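TRAP dicarboxylate transporter-DctP subunit (Marinobacter aquaeolei, PDB 4PFI) probably captures a small organic acid in the periplasm and hands it to the membrane subunits of a TRAP transporter. Local coordinates at residues 38-43 with 52-57; 97-102 with 248-253; 157-162 with 242-247. One frame throughout, in Å; residues are numbered along the deposited sequence.

Contact 1: 38-43 with 52-57; sequences WRFALE and LYAQQF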
# COMPACT_ATOMS: atom_id res chain seq x y z
N TRP A 38 -21.19 2.36 -12.10
CA TRP A 38 -20.41 2.34 -10.88
C TRP A 38 -19.15 3.16 -11.13
O TRP A 38 -18.48 2.95 -12.13
CB TRP A 38 -20.03 0.90 -10.50
CG TRP A 38 -21.16 0.06 -9.98
CD1 TRP A 38 -22.49 0.41 -9.92
CD2 TRP A 38 -21.07 -1.26 -9.45
NE1 TRP A 38 -23.22 -0.62 -9.39
CE2 TRP A 38 -22.38 -1.66 -9.10
CE3 TRP A 38 -20.02 -2.16 -9.25
CZ2 TRP A 38 -22.67 -2.91 -8.54
CZ3 TRP A 38 -20.30 -3.40 -8.70
CH2 TRP A 38 -21.61 -3.77 -8.36
N ARG A 39 -18.85 4.09 -10.23
CA ARG A 39 -17.68 4.96 -10.37
C ARG A 39 -16.56 4.52 -9.43
O ARG A 39 -16.74 4.52 -8.21
CB ARG A 39 -18.07 6.39 -10.03
CG ARG A 39 -19.22 6.92 -10.85
CD ARG A 39 -19.87 8.12 -10.18
NE ARG A 39 -18.94 9.22 -9.96
CZ ARG A 39 -18.47 10.02 -10.93
NH1 ARG A 39 -18.86 9.82 -12.18
NH2 ARG A 39 -17.62 11.00 -10.63
N PHE A 40 -15.41 4.18 -10.01
CA PHE A 40 -14.30 3.58 -9.28
C PHE A 40 -13.06 4.49 -9.37
O PHE A 40 -12.42 4.56 -10.41
CB PHE A 40 -13.97 2.22 -9.91
CG PHE A 40 -13.07 1.34 -9.06
CD1 PHE A 40 -12.36 1.85 -8.00
CD2 PHE A 40 -12.93 -0.02 -9.35
CE1 PHE A 40 -11.55 1.04 -7.23
CE2 PHE A 40 -12.12 -0.83 -8.59
CZ PHE A 40 -11.43 -0.30 -7.53
N ALA A 41 -12.72 5.16 -8.28
CA ALA A 41 -11.59 6.10 -8.29
C ALA A 41 -10.27 5.44 -7.85
O ALA A 41 -10.24 4.63 -6.94
CB ALA A 41 -11.90 7.28 -7.38
N LEU A 42 -9.17 5.81 -8.49
CA LEU A 42 -7.86 5.26 -8.15
C LEU A 42 -6.93 6.34 -7.61
O LEU A 42 -6.99 7.48 -8.06
CB LEU A 42 -7.22 4.67 -9.39
CG LEU A 42 -8.06 3.78 -10.27
CD1 LEU A 42 -7.23 3.38 -11.44
CD2 LEU A 42 -8.56 2.56 -9.51
N GLU A 43 -6.05 5.98 -6.68
CA GLU A 43 -4.98 6.88 -6.23
C GLU A 43 -3.80 6.91 -7.20
O GLU A 43 -2.90 7.73 -7.05
CB GLU A 43 -4.42 6.40 -4.90
CG GLU A 43 -5.40 6.28 -3.79
CD GLU A 43 -4.81 5.50 -2.64
OE1 GLU A 43 -4.12 4.48 -2.90
OE2 GLU A 43 -4.99 5.92 -1.47
N LEU A 52 -4.56 -1.77 -13.30
CA LEU A 52 -4.68 -3.12 -13.82
C LEU A 52 -5.77 -3.88 -13.10
O LEU A 52 -6.57 -4.57 -13.73
CB LEU A 52 -3.36 -3.86 -13.70
CG LEU A 52 -2.29 -3.28 -14.61
CD1 LEU A 52 -0.94 -3.95 -14.35
CD2 LEU A 52 -2.71 -3.41 -16.07
N TYR A 53 -5.79 -3.74 -11.78
CA TYR A 53 -6.81 -4.38 -10.95
C TYR A 53 -8.18 -3.88 -11.37
O TYR A 53 -9.10 -4.67 -11.61
CB TYR A 53 -6.57 -4.04 -9.48
CG TYR A 53 -7.57 -4.60 -8.49
CD1 TYR A 53 -8.78 -3.94 -8.21
CD2 TYR A 53 -7.31 -5.78 -7.80
CE1 TYR A 53 -9.69 -4.44 -7.28
CE2 TYR A 53 -8.22 -6.29 -6.87
CZ TYR A 53 -9.40 -5.62 -6.62
OH TYR A 53 -10.28 -6.14 -5.70
N ALA A 54 -8.31 -2.56 -11.45
CA ALA A 54 -9.60 -1.97 -11.77
C ALA A 54 -10.10 -2.39 -13.16
O ALA A 54 -11.30 -2.63 -13.35
CB ALA A 54 -9.54 -0.48 -11.63
N GLN A 55 -9.19 -2.51 -14.13
CA GLN A 55 -9.57 -2.97 -15.46
C GLN A 55 -10.17 -4.37 -15.40
O GLN A 55 -11.14 -4.66 -16.06
CB GLN A 55 -8.37 -3.02 -16.38
CG GLN A 55 -8.03 -1.73 -17.02
CD GLN A 55 -6.67 -1.80 -17.68
OE1 GLN A 55 -5.80 -0.96 -17.43
NE2 GLN A 55 -6.45 -2.83 -18.49
N GLN A 56 -9.54 -5.24 -14.62
CA GLN A 56 -10.04 -6.58 -14.42
C GLN A 56 -11.39 -6.58 -13.70
O GLN A 56 -12.26 -7.41 -13.99
CB GLN A 56 -9.05 -7.38 -13.60
CG GLN A 56 -7.75 -7.64 -14.32
CD GLN A 56 -7.90 -8.77 -15.30
OE1 GLN A 56 -7.97 -8.54 -16.51
NE2 GLN A 56 -8.00 -10.01 -14.79
N PHE A 57 -11.55 -5.67 -12.74
CA PHE A 57 -12.80 -5.56 -12.00
C PHE A 57 -13.92 -5.12 -12.95
O PHE A 57 -15.05 -5.61 -12.86
CB PHE A 57 -12.67 -4.55 -10.86
CG PHE A 57 -13.94 -4.32 -10.08
CD1 PHE A 57 -14.32 -5.19 -9.07
CD2 PHE A 57 -14.73 -3.21 -10.34
CE1 PHE A 57 -15.48 -4.97 -8.33
CE2 PHE A 57 -15.89 -2.98 -9.60
CZ PHE A 57 -16.27 -3.86 -8.60

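Contact 2: 97-102 with 248-253; sequences AFASPG and SVVANE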
# COMPACT_ATOMS: atom_id res chain seq x y z
N ALA A 97 -13.43 3.21 -4.34
CA ALA A 97 -12.10 3.81 -4.44
C ALA A 97 -11.06 2.96 -3.75
O ALA A 97 -11.36 2.15 -2.88
CB ALA A 97 -12.09 5.20 -3.83
N PHE A 98 -9.82 3.16 -4.17
CA PHE A 98 -8.69 2.63 -3.44
C PHE A 98 -8.34 3.63 -2.35
O PHE A 98 -8.47 4.84 -2.53
CB PHE A 98 -7.51 2.43 -4.39
CG PHE A 98 -7.52 1.10 -5.08
CD1 PHE A 98 -7.25 -0.06 -4.37
CD2 PHE A 98 -7.78 0.99 -6.43
CE1 PHE A 98 -7.25 -1.30 -4.99
CE2 PHE A 98 -7.77 -0.24 -7.05
CZ PHE A 98 -7.51 -1.38 -6.32
N ALA A 99 -7.90 3.12 -1.21
CA ALA A 99 -7.43 3.98 -0.13
C ALA A 99 -6.26 3.28 0.53
O ALA A 99 -6.39 2.18 1.04
CB ALA A 99 -8.54 4.23 0.90
N SER A 100 -5.10 3.92 0.48
CA SER A 100 -3.91 3.42 1.15
C SER A 100 -3.80 3.94 2.60
O SER A 100 -4.54 4.84 3.01
CB SER A 100 -2.70 3.83 0.33
OG SER A 100 -2.83 3.26 -0.97
N PRO A 101 -2.90 3.33 3.40
CA PRO A 101 -2.76 3.74 4.81
C PRO A 101 -2.43 5.22 4.96
O PRO A 101 -3.01 5.86 5.84
CB PRO A 101 -1.64 2.84 5.34
CG PRO A 101 -1.73 1.60 4.48
CD PRO A 101 -2.10 2.13 3.10
N GLY A 102 -1.58 5.77 4.10
CA GLY A 102 -1.30 7.19 4.13
C GLY A 102 -2.53 8.10 4.10
O GLY A 102 -2.62 9.07 4.85
N SER A 248 -6.43 -0.40 0.31
CA SER A 248 -7.81 -0.79 0.65
C SER A 248 -8.74 -0.54 -0.51
O SER A 248 -8.60 0.48 -1.20
CB SER A 248 -8.35 0.08 1.80
OG SER A 248 -8.06 -0.44 3.07
N VAL A 249 -9.71 -1.42 -0.71
CA VAL A 249 -10.85 -1.07 -1.57
C VAL A 249 -12.03 -0.72 -0.68
O VAL A 249 -12.48 -1.53 0.13
CB VAL A 249 -11.24 -2.21 -2.55
CG1 VAL A 249 -12.51 -1.83 -3.34
CG2 VAL A 249 -10.09 -2.55 -3.49
N VAL A 250 -12.55 0.49 -0.81
CA VAL A 250 -13.66 0.94 0.03
C VAL A 250 -14.87 1.36 -0.79
O VAL A 250 -14.76 1.69 -1.97
CB VAL A 250 -13.24 2.13 0.94
CG1 VAL A 250 -12.19 1.70 1.94
CG2 VAL A 250 -12.78 3.32 0.10
N ALA A 251 -16.03 1.35 -0.15
CA ALA A 251 -17.26 1.78 -0.82
C ALA A 251 -18.08 2.70 0.06
O ALA A 251 -18.04 2.63 1.30
CB ALA A 251 -18.09 0.57 -1.23
N ASN A 252 -18.82 3.58 -0.60
CA ASN A 252 -19.84 4.36 0.08
C ASN A 252 -20.74 3.47 0.95
O ASN A 252 -21.23 2.43 0.51
CB ASN A 252 -20.67 5.16 -0.91
CG ASN A 252 -21.70 6.03 -0.23
OD1 ASN A 252 -22.86 5.65 -0.12
ND2 ASN A 252 -21.26 7.18 0.26
N GLU A 253 -20.92 3.89 2.19
CA GLU A 253 -21.53 3.05 3.21
C GLU A 253 -22.98 2.71 2.92
O GLU A 253 -23.44 1.60 3.21
CB GLU A 253 -21.44 3.78 4.54
CG GLU A 253 -21.36 2.87 5.73
CD GLU A 253 -20.66 3.56 6.87
OE1 GLU A 253 -20.73 4.80 6.94
OE2 GLU A 253 -20.01 2.86 7.67

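Contact 3: 157-162 with 242-247; sequences EGWMTW and ASRFIA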
# COMPACT_ATOMS: atom_id res chain seq x y z
N GLU A 157 0.33 -4.19 -3.53
CA GLU A 157 0.92 -3.45 -4.67
C GLU A 157 2.40 -3.76 -4.79
O GLU A 157 3.06 -3.37 -5.76
CB GLU A 157 0.67 -1.95 -4.58
CG GLU A 157 -0.74 -1.63 -4.18
CD GLU A 157 -1.07 -0.13 -4.22
OE1 GLU A 157 -1.16 0.49 -3.14
OE2 GLU A 157 -1.27 0.42 -5.33
N GLY A 158 2.93 -4.50 -3.83
CA GLY A 158 4.28 -4.99 -3.95
C GLY A 158 5.12 -4.73 -2.71
O GLY A 158 4.73 -3.97 -1.83
N TRP A 159 6.26 -5.41 -2.63
CA TRP A 159 7.21 -5.16 -1.57
C TRP A 159 7.67 -3.69 -1.60
O TRP A 159 8.07 -3.19 -2.66
CB TRP A 159 8.42 -6.05 -1.80
CG TRP A 159 8.27 -7.44 -1.31
CD1 TRP A 159 8.27 -8.58 -2.05
CD2 TRP A 159 8.07 -7.85 0.05
NE1 TRP A 159 8.08 -9.68 -1.24
CE2 TRP A 159 7.96 -9.26 0.06
CE3 TRP A 159 7.98 -7.16 1.26
CZ2 TRP A 159 7.77 -10.00 1.23
CZ3 TRP A 159 7.78 -7.89 2.43
CH2 TRP A 159 7.68 -9.30 2.40
N MSE A 160 7.66 -3.01 -0.46
CA MSE A 160 8.31 -1.68 -0.38
C MSE A 160 9.81 -1.87 -0.66
O MSE A 160 10.42 -2.83 -0.19
CB MSE A 160 8.10 -1.02 0.98
CG MSE A 160 6.63 -0.72 1.30
SE MSE A 160 5.88 0.67 0.15
CE MSE A 160 6.62 2.26 1.05
N THR A 161 10.40 -0.96 -1.42
CA THR A 161 11.81 -1.05 -1.78
C THR A 161 12.50 0.25 -1.38
O THR A 161 11.89 1.31 -1.43
CB THR A 161 11.95 -1.30 -3.29
OG1 THR A 161 11.49 -2.63 -3.60
CG2 THR A 161 13.40 -1.13 -3.73
N TRP A 162 13.74 0.17 -0.91
CA TRP A 162 14.43 1.36 -0.41
C TRP A 162 15.42 1.87 -1.47
O TRP A 162 16.06 1.06 -2.14
CB TRP A 162 15.22 1.03 0.85
CG TRP A 162 14.43 0.50 1.99
CD1 TRP A 162 13.09 0.56 2.15
CD2 TRP A 162 14.94 -0.14 3.16
NE1 TRP A 162 12.72 -0.00 3.36
CE2 TRP A 162 13.84 -0.44 3.99
CE3 TRP A 162 16.22 -0.49 3.58
CZ2 TRP A 162 13.99 -1.08 5.21
CZ3 TRP A 162 16.36 -1.13 4.80
CH2 TRP A 162 15.25 -1.41 5.60
N ALA A 242 10.69 -5.66 4.10
CA ALA A 242 10.31 -5.32 5.46
C ALA A 242 8.80 -5.15 5.55
O ALA A 242 8.18 -5.58 6.51
CB ALA A 242 11.04 -4.06 5.93
N SER A 243 8.20 -4.54 4.53
CA SER A 243 6.75 -4.40 4.47
C SER A 243 6.29 -4.28 3.03
O SER A 243 7.07 -3.93 2.13
CB SER A 243 6.29 -3.16 5.24
OG SER A 243 6.98 -2.02 4.78
N ARG A 244 5.01 -4.54 2.82
CA ARG A 244 4.38 -4.43 1.53
C ARG A 244 3.49 -3.19 1.43
O ARG A 244 2.97 -2.70 2.43
CB ARG A 244 3.52 -5.65 1.30
CG ARG A 244 4.29 -6.92 0.97
CD ARG A 244 3.29 -8.03 0.77
NE ARG A 244 3.89 -9.33 0.48
CZ ARG A 244 4.21 -10.22 1.41
NH1 ARG A 244 4.00 -9.96 2.70
NH2 ARG A 244 4.73 -11.38 1.06
N PHE A 245 3.31 -2.70 0.22
CA PHE A 245 2.28 -1.71 -0.05
C PHE A 245 0.96 -2.43 -0.11
O PHE A 245 0.75 -3.26 -0.99
CB PHE A 245 2.46 -1.12 -1.44
CG PHE A 245 2.35 0.37 -1.53
CD1 PHE A 245 2.71 1.19 -0.46
CD2 PHE A 245 2.00 0.97 -2.75
CE1 PHE A 245 2.67 2.59 -0.59
CE2 PHE A 245 1.97 2.38 -2.89
CZ PHE A 245 2.30 3.19 -1.81
N ILE A 246 0.05 -2.10 0.80
CA ILE A 246 -1.27 -2.72 0.84
C ILE A 246 -2.31 -1.62 0.69
O ILE A 246 -2.38 -0.73 1.54
CB ILE A 246 -1.50 -3.37 2.20
CG1 ILE A 246 -0.38 -4.37 2.51
CG2 ILE A 246 -2.88 -4.04 2.25
CD1 ILE A 246 -0.33 -5.55 1.56
N ALA A 247 -3.11 -1.67 -0.37
CA ALA A 247 -4.16 -0.67 -0.58
C ALA A 247 -5.53 -1.25 -0.21
O ALA A 247 -5.76 -2.44 -0.39
CB ALA A 247 -4.16 -0.22 -2.02
O HOH W 1 -0.36 1.31 0.15
O HOH W 2 10.65 -3.29 2.65

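Contact 1: 38-43 with 52-57
Phe40, on the strand, and Phe57, on the helix, meet in an offset edge-to-face pair. The edge of Phe40 is turned toward the face of Phe57. The planes stand at 84° and the ring centroids are 5.5 Å apart. The closest approach is Phe40 CD2 to Phe57 CD2, 3.8 Å. Both rings hold CG anti to the backbone N (chi1 -166° for Phe40), which carries each ring across the gap between strand and helix. Trp38 crosses Phe57 at about a right angle and presents the edge of its indole: Trp38 CZ3 lies 4.1 Å from Phe57 CZ. The methyl Ala54 CB touches both Phe40 CE2 (4.0 Å) and Leu42 CD2 (3.8 Å). No hydrogen bond links the segments; the touching residues are all buried and meet through carbon atoms. Strand 38-41 and helix 52-57 run nearly antiparallel, at 167°, with axes 10.3 Å apart. They belong to the beta-alpha-beta unit of strand 37-41, helix 49-65 and strand 70-74. In the sheet, strand 37-41 lies between strands 70-74 and 96-99. Helix 263-296 packs against Tyr53 and Phe57, and Phe98 of strand 96-99 meets the rings of Phe40 and Tyr53.

Contact 2: 97-102 with 248-253
An antiparallel strand pair within the mixed sheet joins 97-99 to 248-252. Ala97 with Val250 and Ala99 with Ser248 are hydrogen-bonded pairs. Phe98 with Val249, between them, is a non-hydrogen-bonded pair. Four backbone bonds tie the strands. The straightest runs from Val250 N to Ala97 O, 2.9 Å long with an N-H...O angle of 174°. Its return bond, Ala97 N to Val250 O, is 3.1 Å. At the other pair, Ala99 N to Ser248 O and Ser248 N to Ala99 O are both 2.7 Å and more bent, each with an N-H...O angle of 154°. Ser248 O also receives a CA-H contact from Phe98 CA at 3.1 Å.

The side chains of Phe98 and Val249 share one face of the sheet. Val249 CG2, placed beside its own backbone N with CG1 anti to that N (chi1 175°), comes obliquely against the Phe98 ring and lies 3.4 Å from Phe98 CE1. Ala97, Ala99, Ser248 and Val250 occupy the other face. There the CG2 methyl of Val250 is 4.4 Å from both Ala97 CB and Ala99 CB.

Asn252 is the N-cap of helix 253-257, and its OD1 accepts a bond from Trp255 N. Reciprocal peptide bonds satisfy the buried N-H and C=O groups of Ala97, Ala99, Ser248 and Val250 that face across the pair. The Phe98 and Val249 face is apolar; the other carries small side chains, Ser248 among them. The strands are thus held together by backbone bonds, with side-chain packing added on each face.

Contact 3: 157-162 with 242-247
Arg244 passes across one face of the Trp159 indole, and its side chain can be followed outward from the strand. Arg244 CB is 3.8 Å from Gly158 O. A chi1 of -74° sets Arg244 CG anti to the carbonyl carbon, and from there it reaches over the Trp159 six-membered ring in a CH-pi contact, 4.0 Å from the centroid. The chain then stays extended to NE, which passes near Trp159 CE2 and CZ2. The guanidinium lies flat on the indole, its plane turned 28° from the ring, with Arg244 CZ 4.0 Å from the Trp159 six-membered centroid in an off-centre cation-pi contact. At the tip, Arg244 NH2 is 3.3 Å from Trp159 CZ2. NH1 and NH2 bond to the carbonyls of Pro121 and Glu122, which would fix the rotation of the group.

The backbones are joined by Glu157 N to Phe245 O, 2.7 Å, Phe245 N to Gly158 O, 2.8 Å, and Met160 N to Ser243 O, 2.8 Å. Met160, a selenomethionine, makes a Met-aromatic contact, with SE oblique to the Phe245 ring. A water bridges Met160 O and Ala242 N.

Strands 157-159 and 244-247 are antiparallel neighbours of the mixed sheet, near the middle of the chain. Strand 149-164 pairs with 244-252 here and also with 217-220 and 236-239. Helix 222-228 touches Glu157. Trp162 meets Phe174, Phe191 and Phe312 edge-to-face.

All three contacts reach one mixed sheet. Contact 1 comes first along the chain and closes before the others open. Contact 3 falls within the chain span between the two segments of contact 2. The centres of contacts 1 and 2 are about 12 Å apart, and these contacts use neighbouring strands 37-41 and 96-99; Glu43 OE1 probably bonds to Ser100 OG between them. Contacts 2 and 3 share strand 244-252, with centres about 17 Å apart. Contacts 1 and 3 do not touch; their centres are about 20 Å apart. Strand 244-252 thus links the N-terminal strands to strand 149-164, consistent with long strands shared between lobes in this solute-binding family.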